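PDB 6N2C: tapirin from Caldicellulosiruptor hydrothermalis, which probably binds cellulose through a beta-helical C-terminal domain and so helps cells of this extreme thermophile adhere to cellulosic material. Local coordinates for residues Tyr172-Ser178 and Val574-Val578; Asn320-Met326 and Glu340-Ile346; Ile522-Pro526 and Leu541-Gly545. Residue numbers count along the deposited sequence, not the author numbering.

Interaction 1: residues Tyr172-Ser178 and Val574-Val578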
loop_
_atom_site.group_PDB
_atom_site.type_symbol
_atom_site.label_atom_id
_atom_site.label_comp_id
_atom_site.label_asym_id
_atom_site.label_seq_id
_atom_site.Cartn_x
_atom_site.Cartn_y
_atom_site.Cartn_z
ATOM N N TYR A 172 1.480 13.034 13.681
ATOM C CA TYR A 172 2.640 13.386 12.884
ATOM C C TYR A 172 3.577 12.197 12.885
ATOM O O TYR A 172 4.263 11.925 11.854
ATOM C CB TYR A 172 3.336 14.616 13.452
ATOM C CG TYR A 172 4.242 15.314 12.483
ATOM C CD1 TYR A 172 3.941 15.401 11.082
ATOM C CD2 TYR A 172 5.426 15.889 12.955
ATOM C CE1 TYR A 172 4.788 16.024 10.207
ATOM C CE2 TYR A 172 6.303 16.499 12.094
ATOM C CZ TYR A 172 6.004 16.606 10.736
ATOM O OH TYR A 172 6.883 17.220 9.897
ATOM N N LEU A 173 3.633 11.472 14.003
ATOM C CA LEU A 173 4.568 10.338 14.140
ATOM C C LEU A 173 4.071 8.932 13.722
ATOM O O LEU A 173 4.685 7.890 14.007
ATOM C CB LEU A 173 5.136 10.286 15.556
ATOM C CG LEU A 173 5.848 11.591 15.956
ATOM C CD1 LEU A 173 6.359 11.337 17.379
ATOM C CD2 LEU A 173 6.988 11.924 15.039
ATOM N N LEU A 174 2.918 8.905 13.069
ATOM C CA LEU A 174 2.347 7.645 12.632
ATOM C C LEU A 174 3.372 6.955 11.749
ATOM O O LEU A 174 3.873 7.581 10.806
ATOM C CB LEU A 174 1.106 7.947 11.785
ATOM C CG LEU A 174 0.404 6.668 11.197
ATOM C CD1 LEU A 174 0.028 5.663 12.267
ATOM C CD2 LEU A 174 -0.788 7.180 10.463
ATOM N N ALA A 175 3.673 5.724 12.112
ATOM C CA ALA A 175 4.572 4.846 11.321
ATOM C C ALA A 175 5.986 5.366 11.233
ATOM O O ALA A 175 6.745 4.967 10.392
ATOM C CB ALA A 175 4.024 4.499 9.930
ATOM N N TRP A 176 6.384 6.261 12.142
ATOM C CA TRP A 176 7.778 6.680 12.139
ATOM C C TRP A 176 8.684 5.524 12.454
ATOM O O TRP A 176 8.452 4.824 13.402
ATOM C CB TRP A 176 7.997 7.792 13.170
ATOM C CG TRP A 176 9.484 8.212 13.079
ATOM C CD1 TRP A 176 10.557 7.655 13.744
ATOM C CD2 TRP A 176 9.996 9.150 12.192
ATOM N NE1 TRP A 176 11.711 8.251 13.302
ATOM C CE2 TRP A 176 11.393 9.175 12.349
ATOM C CE3 TRP A 176 9.408 10.020 11.245
ATOM C CZ2 TRP A 176 12.201 9.983 11.576
ATOM C CZ3 TRP A 176 10.199 10.843 10.500
ATOM C CH2 TRP A 176 11.621 10.830 10.689
ATOM N N ASP A 177 9.707 5.266 11.640
ATOM C CA ASP A 177 10.583 4.104 11.900
ATOM C C ASP A 177 12.000 4.576 11.494
ATOM O O ASP A 177 12.305 4.694 10.313
ATOM C CB ASP A 177 10.169 2.868 11.059
ATOM C CG ASP A 177 11.025 1.668 11.321
ATOM O OD1 ASP A 177 12.077 1.774 12.018
ATOM O OD2 ASP A 177 10.685 0.564 10.797
ATOM N N SER A 178 12.845 4.882 12.463
ATOM C CA SER A 178 14.189 5.382 12.118
ATOM C C SER A 178 15.048 4.397 11.360
ATOM O O SER A 178 15.982 4.812 10.667
ATOM C CB SER A 178 14.943 5.907 13.380
ATOM O OG SER A 178 14.245 6.967 14.032
ATOM N N VAL A 574 19.209 8.915 13.741
ATOM C CA VAL A 574 17.981 9.613 13.375
ATOM C C VAL A 574 17.008 9.460 14.553
ATOM O O VAL A 574 16.913 8.364 15.168
ATOM C CB VAL A 574 17.320 9.073 12.086
ATOM C CG1 VAL A 574 15.878 9.582 11.968
ATOM C CG2 VAL A 574 18.128 9.488 10.874
ATOM N N GLN A 575 16.314 10.559 14.853
ATOM C CA GLN A 575 15.286 10.586 15.883
ATOM C C GLN A 575 13.984 11.126 15.276
ATOM O O GLN A 575 14.027 11.930 14.335
ATOM C CB GLN A 575 15.701 11.477 17.070
ATOM C CG GLN A 575 16.958 11.056 17.823
ATOM C CD GLN A 575 17.004 9.575 18.128
ATOM O OE1 GLN A 575 17.967 8.902 17.774
ATOM N NE2 GLN A 575 15.957 9.051 18.758
ATOM N N PRO A 576 12.824 10.701 15.840
ATOM C CA PRO A 576 11.533 11.226 15.362
ATOM C C PRO A 576 11.431 12.718 15.628
ATOM O O PRO A 576 11.792 13.143 16.745
ATOM C CB PRO A 576 10.489 10.444 16.171
ATOM C CG PRO A 576 11.213 9.679 17.233
ATOM C CD PRO A 576 12.673 9.644 16.872
ATOM N N PRO A 577 10.962 13.510 14.642
ATOM C CA PRO A 577 10.933 14.969 14.838
ATOM C C PRO A 577 9.787 15.490 15.737
ATOM O O PRO A 577 8.681 14.919 15.746
ATOM C CB PRO A 577 10.810 15.531 13.403
ATOM C CG PRO A 577 10.701 14.351 12.516
ATOM C CD PRO A 577 10.416 13.145 13.335
ATOM N N VAL A 578 10.089 16.563 16.488
ATOM C CA VAL A 578 9.097 17.330 17.270
ATOM C C VAL A 578 9.381 18.841 17.190
ATOM O O VAL A 578 9.398 19.442 16.110
ATOM C CB VAL A 578 9.061 16.876 18.749
ATOM C CG1 VAL A 578 7.940 17.593 19.504
ATOM C CG2 VAL A 578 8.887 15.358 18.851
#

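Interaction 2: residues Asn320-Met326 and Glu340-Ile346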
loop_
_atom_site.group_PDB
_atom_site.type_symbol
_atom_site.label_atom_id
_atom_site.label_comp_id
_atom_site.label_asym_id
_atom_site.label_seq_id
_atom_site.Cartn_x
_atom_site.Cartn_y
_atom_site.Cartn_z
ATOM N N ASN A 320 -14.163 5.027 -5.501
ATOM C CA ASN A 320 -15.166 4.377 -6.382
ATOM C C ASN A 320 -15.461 3.031 -5.823
ATOM O O ASN A 320 -14.567 2.169 -5.746
ATOM C CB ASN A 320 -14.597 4.241 -7.800
ATOM C CG ASN A 320 -14.460 5.535 -8.472
ATOM O OD1 ASN A 320 -15.432 6.313 -8.472
ATOM N ND2 ASN A 320 -13.253 5.856 -9.014
ATOM N N ILE A 321 -16.671 2.812 -5.352
ATOM C CA ILE A 321 -17.110 1.478 -4.922
ATOM C C ILE A 321 -18.238 1.009 -5.911
ATOM O O ILE A 321 -19.356 1.504 -5.813
ATOM C CB ILE A 321 -17.615 1.435 -3.492
ATOM C CG1 ILE A 321 -16.652 2.139 -2.526
ATOM C CG2 ILE A 321 -17.882 -0.005 -3.085
ATOM C CD1 ILE A 321 -17.213 2.320 -1.134
ATOM N N TRP A 322 -17.890 0.135 -6.856
ATOM C CA TRP A 322 -18.829 -0.341 -7.894
ATOM C C TRP A 322 -19.079 -1.846 -7.798
ATOM O O TRP A 322 -19.822 -2.409 -8.598
ATOM C CB TRP A 322 -18.353 0.070 -9.302
ATOM C CG TRP A 322 -18.119 1.524 -9.551
ATOM C CD1 TRP A 322 -18.034 2.547 -8.655
ATOM C CD2 TRP A 322 -17.844 2.092 -10.808
ATOM N NE1 TRP A 322 -17.779 3.713 -9.294
ATOM C CE2 TRP A 322 -17.665 3.435 -10.629
ATOM C CE3 TRP A 322 -17.792 1.573 -12.096
ATOM C CZ2 TRP A 322 -17.356 4.295 -11.692
ATOM C CZ3 TRP A 322 -17.489 2.397 -13.125
ATOM C CH2 TRP A 322 -17.284 3.748 -12.930
ATOM N N THR A 323 -18.540 -2.488 -6.744
ATOM C CA THR A 323 -18.736 -3.852 -6.439
ATOM C C THR A 323 -18.556 -4.087 -4.950
ATOM O O THR A 323 -18.294 -3.096 -4.221
ATOM C CB THR A 323 -17.803 -4.713 -7.330
ATOM O OG1 THR A 323 -18.295 -6.060 -7.275
ATOM C CG2 THR A 323 -16.307 -4.624 -6.823
ATOM N N ASP A 324 -18.703 -5.307 -4.454
ATOM C CA ASP A 324 -18.552 -5.605 -3.042
ATOM C C ASP A 324 -17.065 -5.698 -2.748
ATOM O O ASP A 324 -16.372 -6.316 -3.550
ATOM C CB ASP A 324 -19.295 -6.869 -2.619
ATOM C CG ASP A 324 -18.934 -8.123 -3.443
ATOM O OD1 ASP A 324 -18.850 -8.102 -4.713
ATOM O OD2 ASP A 324 -18.692 -9.132 -2.803
ATOM N N LYS A 325 -16.534 -5.137 -1.652
ATOM C CA LYS A 325 -17.137 -4.174 -0.733
ATOM C C LYS A 325 -16.023 -3.407 0.038
ATOM O O LYS A 325 -14.834 -3.687 -0.090
ATOM C CB LYS A 325 -18.070 -4.835 0.281
ATOM C CG LYS A 325 -17.448 -5.898 1.181
ATOM C CD LYS A 325 -18.548 -6.588 2.000
ATOM C CE LYS A 325 -18.097 -7.836 2.762
ATOM N NZ LYS A 325 -19.152 -8.330 3.693
ATOM N N MET A 326 -16.452 -2.412 0.770
ATOM C CA MET A 326 -15.584 -1.694 1.748
ATOM C C MET A 326 -16.282 -1.834 3.102
ATOM O O MET A 326 -17.526 -1.683 3.126
ATOM C CB MET A 326 -15.476 -0.261 1.443
ATOM C CG MET A 326 -14.605 0.479 2.450
ATOM S SD MET A 326 -14.313 2.169 1.889
ATOM C CE MET A 326 -12.786 2.042 1.159
ATOM N N GLU A 340 -18.146 7.707 -4.961
ATOM C CA GLU A 340 -19.167 7.349 -5.952
ATOM C C GLU A 340 -19.439 5.851 -5.776
ATOM O O GLU A 340 -18.502 5.025 -5.859
ATOM C CB GLU A 340 -18.693 7.735 -7.350
ATOM C CG GLU A 340 -19.656 7.281 -8.442
ATOM C CD GLU A 340 -19.117 7.630 -9.831
ATOM O OE1 GLU A 340 -18.095 8.358 -9.969
ATOM O OE2 GLU A 340 -19.761 7.240 -10.788
ATOM N N ILE A 341 -20.699 5.481 -5.482
ATOM C CA ILE A 341 -21.077 4.107 -5.306
ATOM C C ILE A 341 -22.092 3.825 -6.420
ATOM O O ILE A 341 -23.087 4.540 -6.519
ATOM C CB ILE A 341 -21.728 3.902 -3.931
ATOM C CG1 ILE A 341 -20.798 4.470 -2.821
ATOM C CG2 ILE A 341 -22.108 2.484 -3.658
ATOM C CD1 ILE A 341 -21.330 4.355 -1.445
ATOM N N ARG A 342 -21.773 2.860 -7.279
ATOM C CA ARG A 342 -22.695 2.507 -8.346
ATOM C C ARG A 342 -22.650 1.021 -8.580
ATOM O O ARG A 342 -22.023 0.257 -7.838
ATOM C CB ARG A 342 -22.361 3.309 -9.574
ATOM C CG ARG A 342 -21.104 2.970 -10.264
ATOM C CD ARG A 342 -21.077 3.610 -11.667
ATOM N NE ARG A 342 -21.256 5.048 -11.642
ATOM C CZ ARG A 342 -22.261 5.761 -12.218
ATOM N NH1 ARG A 342 -22.267 7.072 -12.041
ATOM N NH2 ARG A 342 -23.267 5.236 -12.956
ATOM N N ASN A 343 -23.479 0.559 -9.521
ATOM C CA ASN A 343 -23.601 -0.919 -9.757
ATOM C C ASN A 343 -23.822 -1.645 -8.454
ATOM O O ASN A 343 -24.718 -1.332 -7.720
ATOM C CB ASN A 343 -22.372 -1.383 -10.566
ATOM C CG ASN A 343 -22.243 -0.637 -11.887
ATOM O OD1 ASN A 343 -23.236 -0.146 -12.402
ATOM N ND2 ASN A 343 -21.044 -0.523 -12.419
ATOM N N ASP A 344 -23.021 -2.681 -8.150
ATOM C CA ASP A 344 -23.137 -3.481 -6.970
ATOM C C ASP A 344 -22.271 -2.971 -5.743
ATOM O O ASP A 344 -22.038 -3.703 -4.732
ATOM C CB ASP A 344 -22.673 -4.912 -7.288
ATOM C CG ASP A 344 -23.717 -5.687 -8.173
ATOM O OD1 ASP A 344 -24.911 -5.384 -8.033
ATOM O OD2 ASP A 344 -23.287 -6.562 -8.991
ATOM N N GLY A 345 -21.889 -1.717 -5.830
ATOM C CA GLY A 345 -21.060 -1.180 -4.757
ATOM C C GLY A 345 -21.717 -1.297 -3.426
ATOM O O GLY A 345 -22.901 -0.974 -3.282
ATOM N N ILE A 346 -20.986 -1.760 -2.416
ATOM C CA ILE A 346 -21.458 -1.824 -1.054
ATOM C C ILE A 346 -20.400 -1.122 -0.098
ATOM O O ILE A 346 -19.218 -1.487 -0.127
ATOM C CB ILE A 346 -21.581 -3.254 -0.560
ATOM C CG1 ILE A 346 -22.594 -4.002 -1.425
ATOM C CG2 ILE A 346 -22.028 -3.258 0.908
ATOM C CD1 ILE A 346 -22.723 -5.470 -1.060
HETATM O O HOH W 1 -20.888 -7.441 -8.920
#

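Interaction 3: residues Ile522-Pro526 and Leu541-Gly545. With EDO (1,2-ethanediol), chain D.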
loop_
_atom_site.group_PDB
_atom_site.type_symbol
_atom_site.label_atom_id
_atom_site.label_comp_id
_atom_site.label_asym_id
_atom_site.label_seq_id
_atom_site.Cartn_x
_atom_site.Cartn_y
_atom_site.Cartn_z
ATOM N N ILE A 522 21.311 -6.752 -10.771
ATOM C CA ILE A 522 21.463 -8.124 -10.309
ATOM C C ILE A 522 20.462 -8.991 -10.971
ATOM O O ILE A 522 19.285 -8.826 -10.762
ATOM C CB ILE A 522 21.344 -8.313 -8.774
ATOM C CG1 ILE A 522 22.394 -7.503 -8.040
ATOM C CG2 ILE A 522 21.501 -9.775 -8.425
ATOM C CD1 ILE A 522 22.207 -7.335 -6.534
ATOM N N ASN A 523 20.932 -9.949 -11.804
ATOM C CA ASN A 523 20.037 -10.945 -12.368
ATOM C C ASN A 523 20.286 -12.207 -11.685
ATOM O O ASN A 523 21.374 -12.794 -11.850
ATOM C CB ASN A 523 20.358 -11.088 -13.875
ATOM C CG ASN A 523 20.114 -9.811 -14.636
ATOM O OD1 ASN A 523 19.152 -9.058 -14.328
ATOM N ND2 ASN A 523 21.012 -9.499 -15.613
ATOM N N VAL A 524 19.325 -12.659 -10.915
ATOM C CA VAL A 524 19.470 -13.848 -10.107
ATOM C C VAL A 524 19.218 -15.096 -10.967
ATOM O O VAL A 524 18.195 -15.214 -11.658
ATOM C CB VAL A 524 18.533 -13.869 -8.952
ATOM C CG1 VAL A 524 18.805 -15.073 -8.048
ATOM C CG2 VAL A 524 18.699 -12.596 -8.110
ATOM N N PRO A 525 20.188 -16.024 -10.992
ATOM C CA PRO A 525 20.009 -17.185 -11.872
ATOM C C PRO A 525 18.790 -17.979 -11.569
ATOM O O PRO A 525 18.403 -18.116 -10.402
ATOM C CB PRO A 525 21.257 -18.041 -11.593
ATOM C CG PRO A 525 22.259 -17.092 -11.200
ATOM C CD PRO A 525 21.563 -15.950 -10.479
ATOM N N PRO A 526 18.182 -18.595 -12.611
ATOM C CA PRO A 526 16.987 -19.416 -12.338
ATOM C C PRO A 526 17.116 -20.681 -11.532
ATOM O O PRO A 526 16.119 -21.176 -11.031
ATOM C CB PRO A 526 16.503 -19.787 -13.737
ATOM C CG PRO A 526 17.709 -19.771 -14.554
ATOM C CD PRO A 526 18.613 -18.680 -14.022
ATOM N N LEU A 541 16.822 -5.269 -10.002
ATOM C CA LEU A 541 16.919 -6.561 -9.424
ATOM C C LEU A 541 15.902 -7.507 -10.059
ATOM O O LEU A 541 14.660 -7.388 -9.842
ATOM C CB LEU A 541 16.695 -6.461 -7.914
ATOM C CG LEU A 541 16.605 -7.753 -7.189
ATOM C CD1 LEU A 541 17.862 -8.606 -7.327
ATOM C CD2 LEU A 541 16.348 -7.452 -5.741
ATOM N N GLN A 542 16.423 -8.477 -10.800
ATOM C CA GLN A 542 15.529 -9.346 -11.647
ATOM C C GLN A 542 15.769 -10.726 -11.288
ATOM O O GLN A 542 16.937 -11.176 -11.317
ATOM C CB GLN A 542 15.829 -9.093 -13.110
ATOM C CG GLN A 542 15.139 -10.009 -14.084
ATOM C CD GLN A 542 14.387 -9.264 -15.175
ATOM O OE1 GLN A 542 14.907 -8.275 -15.766
ATOM N NE2 GLN A 542 13.130 -9.697 -15.412
ATOM N N PHE A 543 14.708 -11.430 -10.935
ATOM C CA PHE A 543 14.783 -12.832 -10.641
ATOM C C PHE A 543 14.454 -13.581 -11.929
ATOM O O PHE A 543 13.338 -13.452 -12.436
ATOM C CB PHE A 543 13.843 -13.214 -9.513
ATOM C CG PHE A 543 14.274 -12.571 -8.206
ATOM C CD1 PHE A 543 13.928 -11.244 -7.879
ATOM C CD2 PHE A 543 15.111 -13.259 -7.354
ATOM C CE1 PHE A 543 14.341 -10.640 -6.695
ATOM C CE2 PHE A 543 15.553 -12.641 -6.179
ATOM C CZ PHE A 543 15.186 -11.323 -5.837
ATOM N N ASN A 544 15.439 -14.321 -12.433
ATOM C CA ASN A 544 15.317 -14.999 -13.762
ATOM C C ASN A 544 14.605 -16.332 -13.625
ATOM O O ASN A 544 14.249 -16.950 -14.638
ATOM C CB ASN A 544 16.656 -15.077 -14.461
ATOM C CG ASN A 544 17.109 -13.709 -15.051
ATOM O OD1 ASN A 544 18.322 -13.398 -15.177
ATOM N ND2 ASN A 544 16.150 -12.931 -15.485
ATOM N N GLY A 545 14.378 -16.732 -12.376
ATOM C CA GLY A 545 13.646 -17.907 -11.990
ATOM C C GLY A 545 12.654 -17.673 -10.896
ATOM O O GLY A 545 12.705 -16.650 -10.181
HETATM C C1 EDO D . 23.538 -8.591 -13.834
HETATM O O1 EDO D . 23.617 -9.656 -12.920
HETATM C C2 EDO D . 24.845 -7.783 -13.838
HETATM O O2 EDO D . 26.007 -8.568 -14.170
HETATM O O HOH W 2 15.909 -16.276 -9.817
#

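Interaction 1: residues Tyr172-Ser178 and Val574-Val578
This is a surface contact between two irregular loops at the two ends of the modelled chain: 172-178, ahead of strand 186-190, meets 574-578, which follows helix 557-565. It illustrates how an indole can serve as a platform for a proline-rich tail. P576 and P577 lie over the same face of W176. CB of P576 stands 3.8 Å from the centroid of the five-membered ring and CD of P577 3.7 Å from that of the six-membered ring, both CH-pi contacts close to the ring normal. At the ring edge, W176 CZ2 meets V574 CG1 at 3.7 Å, while CD2 of L173 touches both prolines. A type II turn from L173 to W176, closed by W176 N to L173 O at 3.0 Å, brings both of these side chains to the tail. Helix 451-457 also borders the indole, through A451, I452 and E455. The polar chain is short: W176 NE1 donates to S178 OG at 2.9 Å, and that hydroxyl donates to V574 O at 3.2 Å. The chemistry thus implies that the tail is held mainly by CH-pi and apolar contact, with one direct hydrogen bond fixing its position along the loop.

Interaction 2: residues Asn320-Met326 and Glu340-Ile346
Parallel strand pairing carries two successive coils of the beta-helix through the same corner. N320 bridges E340 and I321 bridges I341, with I321 N to E340 O at 2.9 Å and R342 N to I321 O at 3.1 Å. Beyond the strands the backbones stay together. A type II' turn from R342 to G345, with N343 at positive phi, is closed by G345 N to R342 O at 2.8 Å and adds a weak bond from D344 N to W322 O at 3.2 Å. The pairing resumes where M326 N reaches I346 O at 3.1 Å, just after a cis peptide between D324 and K325. G345 packs closely against the first coil: its CA lies 3.4 Å from I321 O, and a beta carbon there would clash with that oxygen.

Among side chains, W322 dominates. CG of R342 sits 3.3 Å from the centroid of its five-membered ring, almost on the normal, a CH-pi contact. The R342 guanidinium is too distant for more than a weak cation-pi attraction; its NE lies 2.8 Å from E340 OE2 in a salt bridge. R301 of the preceding coil makes a cation-pi contact with W322. I321 and I341 lie on the face opposite N320 and E340, I321 CB to I341 CG1 at 4.4 Å. A water spans D344 OD2 and, weakly, T323 OG1, whose main partner is the backbone oxygen of G303. As in beta-helices generally, main-chain bonds and side-chain stacking join adjacent coils; here W322 lies against aliphatic R342, while E340 pairs with R342 of its own coil and K318 of the preceding one.

Interaction 3: residues Ile522-Pro526 and Leu541-Gly545
V524 overlaps the ring of F543, its CG2 lying 3.7 Å from CE2, and the same methyl approaches CD1 of L541 at 4.2 Å. I522 continues this apolar row, its CB 3.8 Å from L541 CD1, so that all four residues share one side of the sheet. Such in-line stacking of like side chains follows from the parallel pairing of coils. Strands 522-524 and 541-543 run 4.8 Å apart at 12° and bridge in register, I522 with L541, N523 with Q542 and V524 with F543. Their hydrogen bonds alternate in direction: Q542 N to I522 O at 2.9 Å, V524 N to Q542 O at 2.8 Å, and N544 N to V524 O at 3.0 Å. N523 and Q542 occupy the other side, with N523 OD1 3.5 Å from Q542 CB. Past the strands, P526 CA comes within 3.7 Å of G545 CA, too close to accommodate a beta carbon on G545. The amide N523 N, facing away from the partner strand, donates at 2.9 Å to O1 of an ethanediol probably derived from the crystallisation liquor. The zinc ion lies about 12 Å from the F543 side chain. Strand 522-524 is outermost in its sheet within the chain; F500 of helix 494-500 touches the side chains of I522 and V524. On the other flank, strand 541-543 pairs with 194-195, while L535 and I550 from strands 534-537 and 548-552 meet the inward side chains.

From the N terminus, the chain first passes 172-178, which opens the longest loop; interaction 1 closes it only at 574-578, with 395 residues between. Both other contacts nest inside. Interaction 2 joins neighbouring coils with 13 intervening residues, and interaction 3 repeats the pattern later with 14; the two are in series and do not cross. Both reach the same parallel sheet, their centres about 40 Å apart, and interaction 2 turns the corner into a second one. After the coils advance from 194-195 out to 400-403, the chain returns, and the coils of interaction 3 are added beyond 194-195. Short-range contacts thus build the beta-helix coil by coil, whereas interaction 1 joins the two ends of the modelled chain beside helix 451-457.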